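Local coordinates for protein Maltose/maltodextrin transport permease homologue (Bdellovibrio bacteriovorus HD100, PDB 6FFL) that binds maltotriose as the MalE solute-binding domain fused to the transmembrane subunit MalF, probably delivering maltodextrins for uptake by an ABC transporter, at residues A[11-16]-A[238-243]; A[112-117]-A[268-273]; A[246-251]-A[325-330]. All coordinates share one frame; numbering follows the deposited sequence.

Contact 1 (A[11-16]-A[238-243]); sequences MIYGHR and WGDYQQ. With GLC (alpha-D-glucopyranose), chain B; SO4 (sulfate ion), chain H.
Asp240 meets the first turn of helix 13-29 with its carboxylate. Its OD2 accepts a hydrogen bond from Gly14 N at 3.0 Å through the syn lone pair, with an N-H...O angle of 155°. Gly14 has no side chain, which lets the acid come close to the turn. Ile12, at the N-cap position, points tip to tip at the same oxygen, its CD1 3.5 Å from Asp240 OD2. The other oxygen, Asp240 OD1, lies 3.3 Å from Tyr13 CD2 at the ring edge. Tyr13 CG stands anti to the backbone N (chi1 -179°). The same ring edge also meets Gln243, whose OE1 lies in the ring plane, 3.7 Å from Tyr13 CE2. Farther out, one water joins Tyr13 OH to Gln243 NE2, weakly on the amide side, and another joins His15 NE2 to Gly239 N.

A sulfate, probably from the crystallisation liquor, takes Tyr13 N on its O3 at 2.9 Å and is held by the guanidinium of Arg16, whose NH1 also binds Met11 O. One residue earlier, Ile12 N gives a weak bond to O2 of a glucose. The two helices belong to different lobes of the solute-binding fold, so this polar contact spans the mouth of the sugar cleft in the ligand-bound form. Two anions thus gather at one helix N terminus, whose N-H groups, donated to both, would be expected to stabilise the negative charge of Asp240.

Contact 2 (A[112-117]-A[268-273]); sequences VGNHLM and GTKGYS. With GLC (alpha-D-glucopyranose), chain C.
Gly113 and Gly268 pair backbone to backbone in a single antiparallel bridge of the hydrogen-bonded type. Gly113 N donates to Gly268 O at 2.9 Å and Gly268 N returns the bond to Gly113 O at 2.8 Å, the two nearly straight at 177° and 173°. The packing here is tight. Val112 adds a CA-H...O contact, its CA 3.6 Å from Gly268 O, and its CG1 branch rests beside the same oxygen. At the backbone angles of Gly113 a CB would press against Val112 O and His115 ND1, and the bare CA avoids both. Next to the bridge, Thr269 OG1 is hydrogen-bonded to Ala111 O.

The bridge lies where the chain runs from one lobe to the other: Lys270 belongs to strand 266-274 of the large mixed sheet, whereas strand 116-121, which follows Asn114, enters the sheet of the second lobe. Crossing segments of this kind form the hinge region of periplasmic binding proteins.

The side facing the sugar is held by polar tips and a water. Asn114, its CG anti to the backbone N (chi1 -157°), crosses Lys270 at about a right angle. Its OD1 accepts from Lys270 NZ at 2.8 Å, with the ammonium tilted out of the amide plane, and from O2 of a glucose at a short 2.5 Å. Asn114 ND2 donates almost straight to O3 of that sugar at 3.0 Å, so neighbouring hydroxyls are read by the two ends of one amide, and the lysine bond fixes which end is the oxygen. Bends at the outer two torsions of Lys270 turn NZ back onto Asn114 OD1. Lys270 CD lies 3.6 Å from the glucose O2. Beyond the amide, a water donates to Thr269 O and takes only a weak bond from Asn114 ND2.

Contact 3 (A[246-251]-A[325-330]); sequences VDFGIA and NPLLKI
Ile250, on strand 248-251 at the edge of a four-stranded mixed sheet, packs against Leu327 and Ile330 where the chain turns into helix 328-335. The contact is apolar. Ile250 CG1 lies between the backbone N and the carbonyl carbon (chi1 64°), where it meets the CG2 branch of Ile330 at 3.8 Å. CD1 follows in an extended chain, 4.0 Å from Leu327 CD2 and 3.8 Å from Leu327 O; the Ile250 and Leu327 side chains cross obliquely. Ile330 slides past Ile250 in the opposite direction, its CG2 also 3.6 Å from Ile250 O, so the helix touches the backbone of the strand as well as its side chain.

This is strand-to-helix packing in the second lobe of the solute-binding fold, away from the sugar: strand 248-251 pairs with strand 116-121, and Trp238 of helix 238-243 touches both Ile250 and Leu327. On the flank, the Phe248 ring brings CE2 to 4.2 Å from Leu327 CD1, while its edge meets Ile250 CG2 of its own strand. The turn leading into the helix is held by a capping bond, Leu327 N to Asn325 OD1 at 2.9 Å, the donor lying above the amide plane; Asn325 to Leu328 form a type I turn, and the Leu327 side chain reaches the strand with its CD1 and CD2 branches.

In the fold
From the N terminus, contact 1 opens just after strand 4-9 of the first lobe and closes a loop of 221 residues on helix 238-243 of the second. Contact 2 opens inside that loop, as the chain passes into the second lobe, and closes beyond it on strand 266-274 of the first, so contacts 1 and 2 cross. Contact 3 opens after contact 1 has closed and crosses contact 2 in turn, returning at helix 328-335. Contact 1 spans the cleft, contact 2 the hinge region, and contact 3 lies within the second lobe. Trp238 and Met117 join them: Trp238 NE1 lies 3.4 Å from Met117 SD, and Met117 CB 3.4 Å from Ala251 O.

Contact 1 (A[11-16]-A[238-243])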
loop_
_atom_site.group_PDB
_atom_site.type_symbol
_atom_site.label_atom_id
_atom_site.label_comp_id
_atom_site.label_asym_id
_atom_site.label_seq_id
_atom_site.Cartn_x
_atom_site.Cartn_y
_atom_site.Cartn_z
ATOM N N MET A 11 1.894 -8.850 5.701
ATOM C CA MET A 11 0.441 -8.986 5.585
ATOM C C MET A 11 -0.281 -8.618 6.876
ATOM O O MET A 11 0.010 -9.165 7.944
ATOM C CB MET A 11 0.059 -10.419 5.204
ATOM C CG MET A 11 0.510 -10.832 3.825
ATOM S SD MET A 11 -0.250 -12.410 3.385
ATOM C CE MET A 11 0.726 -12.834 1.941
ATOM N N ILE A 12 -1.293 -7.750 6.738
ATOM C CA ILE A 12 -2.173 -7.377 7.828
ATOM C C ILE A 12 -2.948 -8.595 8.345
ATOM O O ILE A 12 -3.092 -9.617 7.663
ATOM C CB ILE A 12 -3.127 -6.287 7.312
ATOM C CG1 ILE A 12 -3.807 -5.529 8.448
ATOM C CG2 ILE A 12 -4.173 -6.899 6.374
ATOM C CD1 ILE A 12 -4.792 -4.484 7.937
ATOM N N TYR A 13 -3.477 -8.460 9.565
ATOM C CA TYR A 13 -4.175 -9.539 10.260
ATOM C C TYR A 13 -5.058 -10.393 9.351
ATOM O O TYR A 13 -4.850 -11.604 9.229
ATOM C CB TYR A 13 -5.025 -8.953 11.385
ATOM C CG TYR A 13 -5.764 -10.016 12.166
ATOM C CD1 TYR A 13 -5.119 -10.761 13.146
ATOM C CD2 TYR A 13 -7.106 -10.293 11.905
ATOM C CE1 TYR A 13 -5.805 -11.739 13.866
ATOM C CE2 TYR A 13 -7.786 -11.267 12.607
ATOM C CZ TYR A 13 -7.134 -11.986 13.582
ATOM O OH TYR A 13 -7.821 -12.955 14.277
ATOM N N GLY A 14 -6.059 -9.775 8.719
ATOM C CA GLY A 14 -7.004 -10.540 7.915
ATOM C C GLY A 14 -6.338 -11.298 6.780
ATOM O O GLY A 14 -6.735 -12.421 6.452
ATOM N N HIS A 15 -5.317 -10.695 6.165
ATOM C CA HIS A 15 -4.626 -11.359 5.063
ATOM C C HIS A 15 -3.707 -12.463 5.570
ATOM O O HIS A 15 -3.606 -13.522 4.944
ATOM C CB HIS A 15 -3.814 -10.348 4.238
ATOM C CG HIS A 15 -4.657 -9.409 3.428
ATOM N ND1 HIS A 15 -4.299 -8.996 2.160
ATOM C CD2 HIS A 15 -5.830 -8.792 3.710
ATOM C CE1 HIS A 15 -5.221 -8.171 1.697
ATOM N NE2 HIS A 15 -6.157 -8.028 2.619
ATOM N N ARG A 16 -3.029 -12.253 6.705
ATOM C CA ARG A 16 -2.178 -13.340 7.175
ATOM C C ARG A 16 -2.992 -14.490 7.760
ATOM O O ARG A 16 -2.499 -15.621 7.782
ATOM C CB ARG A 16 -1.131 -12.825 8.169
ATOM C CG ARG A 16 -1.636 -12.369 9.493
ATOM C CD ARG A 16 -0.451 -12.162 10.454
ATOM N NE ARG A 16 -0.870 -11.472 11.673
ATOM C CZ ARG A 16 -0.839 -10.152 11.831
ATOM N NH1 ARG A 16 -0.393 -9.368 10.851
ATOM N NH2 ARG A 16 -1.254 -9.612 12.975
ATOM N N TRP A 238 -9.959 -3.819 3.809
ATOM C CA TRP A 238 -11.375 -4.157 3.673
ATOM C C TRP A 238 -11.752 -5.347 4.544
ATOM O O TRP A 238 -12.784 -5.335 5.227
ATOM C CB TRP A 238 -11.697 -4.481 2.219
ATOM C CG TRP A 238 -11.595 -3.328 1.263
ATOM C CD1 TRP A 238 -11.586 -1.990 1.561
ATOM C CD2 TRP A 238 -11.511 -3.425 -0.158
ATOM N NE1 TRP A 238 -11.494 -1.251 0.403
ATOM C CE2 TRP A 238 -11.463 -2.112 -0.668
ATOM C CE3 TRP A 238 -11.475 -4.500 -1.054
ATOM C CZ2 TRP A 238 -11.358 -1.845 -2.035
ATOM C CZ3 TRP A 238 -11.384 -4.231 -2.414
ATOM C CH2 TRP A 238 -11.323 -2.914 -2.890
ATOM N N GLY A 239 -10.937 -6.403 4.505
ATOM C CA GLY A 239 -11.291 -7.618 5.220
ATOM C C GLY A 239 -11.425 -7.389 6.710
ATOM O O GLY A 239 -12.345 -7.900 7.351
ATOM N N ASP A 240 -10.528 -6.588 7.274
ATOM C CA ASP A 240 -10.565 -6.370 8.712
ATOM C C ASP A 240 -11.723 -5.474 9.129
ATOM O O ASP A 240 -12.274 -5.665 10.220
ATOM C CB ASP A 240 -9.219 -5.826 9.172
ATOM C CG ASP A 240 -8.187 -6.941 9.323
ATOM O OD1 ASP A 240 -8.420 -7.859 10.137
ATOM O OD2 ASP A 240 -7.184 -6.947 8.595
ATOM N N TYR A 241 -12.145 -4.525 8.282
ATOM C CA TYR A 241 -13.343 -3.764 8.635
ATOM C C TYR A 241 -14.600 -4.613 8.515
ATOM O O TYR A 241 -15.524 -4.457 9.322
ATOM C CB TYR A 241 -13.460 -2.488 7.786
ATOM C CG TYR A 241 -12.286 -1.561 8.033
ATOM C CD1 TYR A 241 -11.829 -1.327 9.324
ATOM C CD2 TYR A 241 -11.617 -0.955 6.975
ATOM C CE1 TYR A 241 -10.735 -0.505 9.563
ATOM C CE2 TYR A 241 -10.523 -0.139 7.201
ATOM C CZ TYR A 241 -10.083 0.078 8.487
ATOM O OH TYR A 241 -8.991 0.878 8.714
ATOM N N GLN A 242 -14.644 -5.531 7.543
ATOM C CA GLN A 242 -15.768 -6.460 7.446
ATOM C C GLN A 242 -15.849 -7.353 8.676
ATOM O O GLN A 242 -16.933 -7.561 9.236
ATOM C CB GLN A 242 -15.644 -7.302 6.173
ATOM C CG GLN A 242 -16.012 -6.546 4.905
ATOM C CD GLN A 242 -15.536 -7.242 3.647
ATOM O OE1 GLN A 242 -14.799 -8.232 3.704
ATOM N NE2 GLN A 242 -15.955 -6.726 2.499
ATOM N N GLN A 243 -14.708 -7.883 9.120
ATOM C CA GLN A 243 -14.705 -8.733 10.307
ATOM C C GLN A 243 -15.114 -7.947 11.544
ATOM O O GLN A 243 -15.754 -8.493 12.452
ATOM C CB GLN A 243 -13.327 -9.365 10.508
ATOM C CG GLN A 243 -13.311 -10.480 11.558
ATOM C CD GLN A 243 -11.918 -11.034 11.814
ATOM O OE1 GLN A 243 -11.080 -11.087 10.910
ATOM N NE2 GLN A 243 -11.663 -11.447 13.052
HETATM C C1 GLC B . -0.726 -3.684 6.528
HETATM C C2 GLC B . -0.804 -4.122 5.061
HETATM C C3 GLC B . 0.179 -3.343 4.199
HETATM C C4 GLC B . 0.044 -1.837 4.427
HETATM C C5 GLC B . 0.125 -1.516 5.926
HETATM C C6 GLC B . -0.143 -0.036 6.193
HETATM O O1 GLC B . 0.528 -4.092 7.078
HETATM O O2 GLC B . -0.474 -5.508 4.937
HETATM O O3 GLC B . -0.040 -3.694 2.815
HETATM O O4 GLC B . 1.103 -1.188 3.695
HETATM O O5 GLC B . -0.860 -2.256 6.655
HETATM O O6 GLC B . 0.092 0.270 7.575
HETATM S S SO4 H . -1.804 -6.236 12.408
HETATM O O1 SO4 H . -1.783 -4.915 13.026
HETATM O O2 SO4 H . -0.425 -6.646 12.127
HETATM O O3 SO4 H . -2.562 -6.197 11.163
HETATM O O4 SO4 H . -2.442 -7.193 13.304
HETATM O O HOH W 1 -10.335 -13.900 13.133
HETATM O O HOH W 2 -8.651 -6.687 2.303
#

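Contact 2 (A[112-117]-A[268-273])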
loop_
_atom_site.group_PDB
_atom_site.type_symbol
_atom_site.label_atom_id
_atom_site.label_comp_id
_atom_site.label_asym_id
_atom_site.label_seq_id
_atom_site.Cartn_x
_atom_site.Cartn_y
_atom_site.Cartn_z
ATOM N N VAL A 112 -4.171 -7.397 -7.287
ATOM C CA VAL A 112 -3.864 -6.090 -7.848
ATOM C C VAL A 112 -4.648 -5.058 -7.054
ATOM O O VAL A 112 -5.819 -5.271 -6.721
ATOM C CB VAL A 112 -4.194 -6.026 -9.358
ATOM C CG1 VAL A 112 -4.163 -4.603 -9.882
ATOM C CG2 VAL A 112 -3.197 -6.901 -10.146
ATOM N N GLY A 113 -3.996 -3.952 -6.722
ATOM C CA GLY A 113 -4.669 -2.906 -5.973
ATOM C C GLY A 113 -3.641 -2.116 -5.191
ATOM O O GLY A 113 -2.886 -1.341 -5.776
ATOM N N ASN A 114 -3.603 -2.318 -3.881
ATOM C CA ASN A 114 -2.698 -1.590 -2.995
ATOM C C ASN A 114 -2.979 -0.093 -3.013
ATOM O O ASN A 114 -2.096 0.713 -2.729
ATOM C CB ASN A 114 -1.230 -1.873 -3.360
ATOM C CG ASN A 114 -0.298 -1.627 -2.200
ATOM O OD1 ASN A 114 -0.540 -2.117 -1.098
ATOM N ND2 ASN A 114 0.760 -0.852 -2.431
ATOM N N HIS A 115 -4.208 0.286 -3.349
ATOM C CA HIS A 115 -4.569 1.667 -3.622
ATOM C C HIS A 115 -5.353 2.257 -2.455
ATOM O O HIS A 115 -6.162 1.569 -1.821
ATOM C CB HIS A 115 -5.395 1.764 -4.907
ATOM C CG HIS A 115 -6.585 0.849 -4.944
ATOM N ND1 HIS A 115 -6.481 -0.523 -4.800
ATOM C CD2 HIS A 115 -7.901 1.108 -5.123
ATOM C CE1 HIS A 115 -7.684 -1.065 -4.894
ATOM N NE2 HIS A 115 -8.565 -0.096 -5.090
ATOM N N LEU A 116 -5.123 3.542 -2.195
ATOM C CA LEU A 116 -5.850 4.273 -1.169
ATOM C C LEU A 116 -7.172 4.810 -1.701
ATOM O O LEU A 116 -7.326 5.091 -2.892
ATOM C CB LEU A 116 -5.014 5.434 -0.650
ATOM C CG LEU A 116 -3.743 5.021 0.073
ATOM C CD1 LEU A 116 -2.911 6.278 0.360
ATOM C CD2 LEU A 116 -4.065 4.277 1.355
ATOM N N MET A 117 -8.125 4.980 -0.789
ATOM C CA MET A 117 -9.450 5.455 -1.162
ATOM C C MET A 117 -10.076 6.079 0.074
ATOM O O MET A 117 -9.533 5.984 1.173
ATOM C CB MET A 117 -10.311 4.307 -1.693
ATOM C CG MET A 117 -10.745 3.338 -0.612
ATOM S SD MET A 117 -10.994 1.652 -1.210
ATOM C CE MET A 117 -9.285 1.112 -1.423
ATOM N N GLY A 268 -0.882 -0.838 -7.723
ATOM C CA GLY A 268 0.160 -1.813 -7.981
ATOM C C GLY A 268 -0.146 -3.173 -7.402
ATOM O O GLY A 268 -1.251 -3.685 -7.567
ATOM N N THR A 269 0.826 -3.768 -6.718
ATOM C CA THR A 269 0.639 -5.092 -6.155
ATOM C C THR A 269 1.505 -5.234 -4.914
ATOM O O THR A 269 2.348 -4.385 -4.606
ATOM C CB THR A 269 0.976 -6.190 -7.188
ATOM O OG1 THR A 269 0.463 -7.453 -6.739
ATOM C CG2 THR A 269 2.491 -6.315 -7.397
ATOM N N LYS A 270 1.275 -6.320 -4.195
ATOM C CA LYS A 270 2.238 -6.862 -3.247
ATOM C C LYS A 270 2.493 -8.298 -3.681
ATOM O O LYS A 270 1.551 -9.016 -4.022
ATOM C CB LYS A 270 1.712 -6.778 -1.803
ATOM C CG LYS A 270 1.432 -5.331 -1.327
ATOM C CD LYS A 270 0.712 -5.307 0.015
ATOM C CE LYS A 270 -0.764 -5.699 -0.137
ATOM N NZ LYS A 270 -1.526 -4.752 -1.013
ATOM N N GLY A 271 3.760 -8.698 -3.746
ATOM C CA GLY A 271 4.025 -9.988 -4.345
ATOM C C GLY A 271 5.291 -10.628 -3.827
ATOM O O GLY A 271 6.004 -10.066 -2.993
ATOM N N TYR A 272 5.561 -11.822 -4.361
ATOM C CA TYR A 272 6.624 -12.703 -3.894
ATOM C C TYR A 272 7.887 -12.549 -4.732
ATOM O O TYR A 272 7.823 -12.420 -5.960
ATOM C CB TYR A 272 6.159 -14.162 -3.934
ATOM C CG TYR A 272 4.946 -14.452 -3.061
ATOM C CD1 TYR A 272 5.107 -14.792 -1.719
ATOM C CD2 TYR A 272 3.656 -14.398 -3.578
ATOM C CE1 TYR A 272 4.021 -15.070 -0.914
ATOM C CE2 TYR A 272 2.551 -14.659 -2.775
ATOM C CZ TYR A 272 2.745 -14.996 -1.440
ATOM O OH TYR A 272 1.664 -15.258 -0.622
ATOM N N SER A 273 9.033 -12.560 -4.052
ATOM C CA SER A 273 10.339 -12.650 -4.690
ATOM C C SER A 273 11.099 -13.812 -4.074
ATOM O O SER A 273 10.862 -14.171 -2.920
ATOM C CB SER A 273 11.163 -11.359 -4.518
ATOM O OG SER A 273 10.501 -10.224 -5.070
HETATM C C1 GLC C . 0.558 -0.223 2.816
HETATM C C2 GLC C . 1.011 -0.461 1.381
HETATM C C3 GLC C . 2.485 -0.153 1.170
HETATM C C4 GLC C . 2.753 1.254 1.695
HETATM C C5 GLC C . 2.337 1.332 3.161
HETATM C C6 GLC C . 2.595 2.730 3.736
HETATM O O2 GLC C . 0.727 -1.834 1.053
HETATM O O3 GLC C . 2.770 -0.215 -0.238
HETATM O O4 GLC C . 4.141 1.536 1.606
HETATM O O5 GLC C . 0.938 1.080 3.239
HETATM O O6 GLC C . 2.542 2.687 5.179
HETATM O O HOH W 3 2.254 -1.419 -5.313
#

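Contact 3 (A[246-251]-A[325-330])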
loop_
_atom_site.group_PDB
_atom_site.type_symbol
_atom_site.label_atom_id
_atom_site.label_comp_id
_atom_site.label_asym_id
_atom_site.label_seq_id
_atom_site.Cartn_x
_atom_site.Cartn_y
_atom_site.Cartn_z
ATOM N N VAL A 246 -17.984 -3.241 10.525
ATOM C CA VAL A 246 -18.206 -1.873 10.081
ATOM C C VAL A 246 -18.958 -1.934 8.758
ATOM O O VAL A 246 -18.499 -2.573 7.807
ATOM C CB VAL A 246 -16.882 -1.110 9.923
ATOM C CG1 VAL A 246 -17.158 0.352 9.557
ATOM C CG2 VAL A 246 -16.035 -1.211 11.187
ATOM N N ASP A 247 -20.118 -1.280 8.704
ATOM C CA ASP A 247 -20.873 -1.117 7.462
ATOM C C ASP A 247 -20.296 0.089 6.732
ATOM O O ASP A 247 -20.692 1.232 6.964
ATOM C CB ASP A 247 -22.359 -0.942 7.748
ATOM C CG ASP A 247 -23.191 -0.873 6.482
ATOM O OD1 ASP A 247 -22.676 -1.244 5.406
ATOM O OD2 ASP A 247 -24.355 -0.441 6.558
ATOM N N PHE A 248 -19.331 -0.162 5.855
ATOM C CA PHE A 248 -18.622 0.921 5.189
ATOM C C PHE A 248 -18.890 0.929 3.690
ATOM O O PHE A 248 -19.170 -0.110 3.081
ATOM C CB PHE A 248 -17.106 0.841 5.443
ATOM C CG PHE A 248 -16.427 -0.362 4.817
ATOM C CD1 PHE A 248 -16.337 -1.568 5.500
ATOM C CD2 PHE A 248 -15.845 -0.262 3.569
ATOM C CE1 PHE A 248 -15.693 -2.662 4.933
ATOM C CE2 PHE A 248 -15.192 -1.347 2.990
ATOM C CZ PHE A 248 -15.115 -2.550 3.673
ATOM N N GLY A 249 -18.810 2.128 3.109
ATOM C CA GLY A 249 -18.727 2.306 1.678
ATOM C C GLY A 249 -17.338 2.804 1.311
ATOM O O GLY A 249 -16.532 3.163 2.169
ATOM N N ILE A 250 -17.062 2.817 0.006
ATOM C CA ILE A 250 -15.777 3.291 -0.497
ATOM C C ILE A 250 -16.031 4.281 -1.623
ATOM O O ILE A 250 -17.088 4.258 -2.262
ATOM C CB ILE A 250 -14.849 2.148 -0.979
ATOM C CG1 ILE A 250 -15.442 1.403 -2.180
ATOM C CG2 ILE A 250 -14.532 1.171 0.156
ATOM C CD1 ILE A 250 -14.425 0.414 -2.811
ATOM N N ALA A 251 -15.064 5.173 -1.840
ATOM C CA ALA A 251 -15.190 6.213 -2.856
ATOM C C ALA A 251 -13.802 6.728 -3.199
ATOM O O ALA A 251 -12.838 6.508 -2.465
ATOM C CB ALA A 251 -16.072 7.377 -2.380
ATOM N N ASN A 325 -18.614 -9.471 -5.844
ATOM C CA ASN A 325 -18.091 -8.627 -4.781
ATOM C C ASN A 325 -18.561 -7.200 -5.027
ATOM O O ASN A 325 -18.190 -6.604 -6.043
ATOM C CB ASN A 325 -16.566 -8.731 -4.776
ATOM C CG ASN A 325 -15.894 -7.839 -3.728
ATOM O OD1 ASN A 325 -16.506 -6.938 -3.136
ATOM N ND2 ASN A 325 -14.607 -8.094 -3.503
ATOM N N PRO A 326 -19.383 -6.620 -4.149
ATOM C CA PRO A 326 -19.966 -5.306 -4.456
ATOM C C PRO A 326 -18.959 -4.161 -4.416
ATOM O O PRO A 326 -19.276 -3.067 -4.893
ATOM C CB PRO A 326 -21.049 -5.144 -3.378
ATOM C CG PRO A 326 -20.579 -5.987 -2.237
ATOM C CD PRO A 326 -19.867 -7.161 -2.863
ATOM N N LEU A 327 -17.760 -4.376 -3.880
ATOM C CA LEU A 327 -16.760 -3.322 -3.849
ATOM C C LEU A 327 -15.988 -3.195 -5.156
ATOM O O LEU A 327 -15.390 -2.144 -5.408
ATOM C CB LEU A 327 -15.751 -3.582 -2.724
ATOM C CG LEU A 327 -16.259 -3.556 -1.282
ATOM C CD1 LEU A 327 -15.129 -3.934 -0.334
ATOM C CD2 LEU A 327 -16.846 -2.194 -0.918
ATOM N N LEU A 328 -15.944 -4.242 -5.983
ATOM C CA LEU A 328 -14.898 -4.216 -7.002
ATOM C C LEU A 328 -15.229 -3.247 -8.142
ATOM O O LEU A 328 -14.310 -2.673 -8.735
ATOM C CB LEU A 328 -14.606 -5.642 -7.495
ATOM C CG LEU A 328 -13.911 -6.594 -6.482
ATOM C CD1 LEU A 328 -13.646 -7.953 -7.101
ATOM C CD2 LEU A 328 -12.579 -6.076 -5.823
ATOM N N LYS A 329 -16.508 -2.976 -8.409
ATOM C CA LYS A 329 -16.827 -2.009 -9.458
ATOM C C LYS A 329 -16.421 -0.587 -9.071
ATOM O O LYS A 329 -15.793 0.121 -9.870
ATOM C CB LYS A 329 -18.315 -2.091 -9.814
ATOM C CG LYS A 329 -18.653 -1.602 -11.226
ATOM C CD LYS A 329 -17.823 -2.299 -12.331
ATOM C CE LYS A 329 -17.516 -3.784 -12.057
ATOM N NZ LYS A 329 -16.251 -4.211 -12.732
ATOM N N ILE A 330 -16.739 -0.155 -7.848
ATOM C CA ILE A 330 -16.285 1.160 -7.399
ATOM C C ILE A 330 -14.771 1.179 -7.252
ATOM O O ILE A 330 -14.116 2.181 -7.555
ATOM C CB ILE A 330 -16.988 1.562 -6.086
ATOM C CG1 ILE A 330 -18.495 1.715 -6.320
ATOM C CG2 ILE A 330 -16.410 2.870 -5.548
ATOM C CD1 ILE A 330 -19.252 2.282 -5.129
#